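Local coordinates for putative hemolysin (Streptococcus mutans UA159, PDB 2RK5), which is of unproven function but belongs to a membrane protein family that may bind flavin adenine dinucleotide, and is represented here by its transporter-associated domain, at residues A[37-41]-A[67-71]. Residues are numbered along the deposited sequence; the frame is centred on the assembly and turned at random.
Sequences IAGFY and ELIND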
loop_
_atom_site.group_PDB
_atom_site.type_symbol
_atom_site.label_atom_id
_atom_site.label_comp_id
_atom_site.label_asym_id
_atom_site.label_seq_id
_atom_site.Cartn_x
_atom_site.Cartn_y
_atom_site.Cartn_z
ATOM N N ILE A 37 3.105 -10.397 4.598
ATOM C CA ILE A 37 2.233 -10.026 5.704
ATOM C C ILE A 37 1.728 -8.588 5.546
ATOM O O ILE A 37 0.542 -8.336 5.839
ATOM C CB ILE A 37 2.891 -10.293 7.063
ATOM C CG1 ILE A 37 1.850 -10.196 8.192
ATOM C CG2 ILE A 37 4.136 -9.425 7.287
ATOM C CD1 ILE A 37 0.691 -11.167 8.061
ATOM N N ALA A 38 2.559 -7.665 5.055
ATOM C CA ALA A 38 2.037 -6.301 4.775
ATOM C C ALA A 38 0.930 -6.338 3.723
ATOM O O ALA A 38 -0.075 -5.622 3.828
ATOM C CB ALA A 38 3.133 -5.326 4.338
ATOM N N GLY A 39 1.122 -7.133 2.681
ATOM C CA GLY A 39 0.115 -7.248 1.641
ATOM C C GLY A 39 -1.179 -7.786 2.219
ATOM O O GLY A 39 -2.276 -7.320 1.868
ATOM N N PHE A 40 -1.074 -8.813 3.060
ATOM C CA PHE A 40 -2.262 -9.406 3.695
ATOM C C PHE A 40 -2.994 -8.365 4.563
ATOM O O PHE A 40 -4.238 -8.222 4.523
ATOM C CB PHE A 40 -1.835 -10.611 4.523
ATOM C CG PHE A 40 -2.952 -11.269 5.260
ATOM C CD1 PHE A 40 -3.687 -12.263 4.678
ATOM C CD2 PHE A 40 -3.247 -10.898 6.545
ATOM C CE1 PHE A 40 -4.731 -12.851 5.340
ATOM C CE2 PHE A 40 -4.293 -11.484 7.243
ATOM C CZ PHE A 40 -5.041 -12.460 6.633
ATOM N N TYR A 41 -2.216 -7.640 5.371
ATOM C CA TYR A 41 -2.788 -6.628 6.266
ATOM C C TYR A 41 -3.442 -5.516 5.459
ATOM O O TYR A 41 -4.595 -5.118 5.725
ATOM C CB TYR A 41 -1.686 -6.072 7.139
ATOM C CG TYR A 41 -2.028 -4.809 7.845
ATOM C CD1 TYR A 41 -2.654 -4.815 9.093
ATOM C CD2 TYR A 41 -1.630 -3.587 7.327
ATOM C CE1 TYR A 41 -2.930 -3.626 9.781
ATOM C CE2 TYR A 41 -1.934 -2.396 7.990
ATOM C CZ TYR A 41 -2.547 -2.416 9.225
ATOM O OH TYR A 41 -2.781 -1.217 9.867
ATOM N N GLU A 67 -4.074 -10.119 16.213
ATOM C CA GLU A 67 -4.407 -8.711 15.975
ATOM C C GLU A 67 -3.186 -8.078 15.311
ATOM O O GLU A 67 -2.087 -8.133 15.856
ATOM C CB GLU A 67 -4.784 -7.974 17.264
ATOM C CG GLU A 67 -5.151 -6.524 17.020
ATOM C CD GLU A 67 -5.534 -5.758 18.272
ATOM O OE1 GLU A 67 -5.295 -6.259 19.371
ATOM O OE2 GLU A 67 -6.036 -4.625 18.136
ATOM N N LEU A 68 -3.381 -7.511 14.123
ATOM C CA LEU A 68 -2.302 -6.893 13.347
ATOM C C LEU A 68 -2.516 -5.380 13.370
ATOM O O LEU A 68 -3.607 -4.918 13.073
ATOM C CB LEU A 68 -2.326 -7.374 11.910
ATOM C CG LEU A 68 -1.938 -8.802 11.559
ATOM C CD1 LEU A 68 -2.787 -9.770 12.290
ATOM C CD2 LEU A 68 -2.103 -8.991 10.060
ATOM N N ILE A 69 -1.462 -4.638 13.703
ATOM C CA ILE A 69 -1.518 -3.183 13.805
ATOM C C ILE A 69 -0.294 -2.579 13.144
ATOM O O ILE A 69 0.812 -3.052 13.345
ATOM C CB ILE A 69 -1.552 -2.698 15.271
ATOM C CG1 ILE A 69 -2.519 -3.509 16.131
ATOM C CG2 ILE A 69 -1.956 -1.221 15.312
ATOM C CD1 ILE A 69 -2.473 -3.108 17.626
ATOM N N ASN A 70 -0.473 -1.506 12.384
ATOM C CA ASN A 70 0.703 -0.869 11.793
ATOM C C ASN A 70 1.613 -0.346 12.887
ATOM O O ASN A 70 1.146 0.278 13.857
ATOM C CB ASN A 70 0.332 0.248 10.837
ATOM C CG ASN A 70 -0.574 1.269 11.459
ATOM O OD1 ASN A 70 -1.682 0.921 11.829
ATOM N ND2 ASN A 70 -0.143 2.544 11.515
ATOM N N ASP A 71 2.911 -0.605 12.721
ATOM C CA ASP A 71 3.932 -0.029 13.582
ATOM C C ASP A 71 4.793 1.012 12.869
ATOM O O ASP A 71 5.290 1.938 13.501
ATOM C CB ASP A 71 4.803 -1.145 14.158
ATOM C CG ASP A 71 5.943 -0.628 15.021
ATOM O OD1 ASP A 71 5.690 -0.210 16.163
ATOM O OD2 ASP A 71 7.111 -0.662 14.544
#
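In this transporter-associated (CorC_HlyC) domain, an alpha+beta fold, helix 37-45 lies across an antiparallel sheet, and here its first turn crosses the strand at 67-70 almost at right angles (98°), with the axes 10.1 Å apart. That spacing leaves room for side chains to meet between the two backbones, the CA-to-CB bonds of Y41 and L68 each pointing toward the other segment. L68, branched and apolar, fits between I37 and the edge of the F40 ring: its m,p rotamer turns CD2 to the helix, 4.1 Å from I37 CD1 and 4.2 Å from F40 CD2. I37 and F40 start sideways to the strand, but both are long and apolar enough for their tips to approach this leucine, and F21 and L18 of helix 18-25 extend the cluster around I37. Y41, with chi1 t, reaches across to the strand, its CD1 3.8 Å from L68 CB. Tyrosine suits this place because the ring fills the apolar layer while the hydroxyl hydrogen-bonds to E55 O. The amide of N70 serves two partners, OD1 accepting from E55 N and ND2 donating weakly to S50 O. With both polar ends held by E55, Y41 OH lies 3.1 Å from N70 OD1.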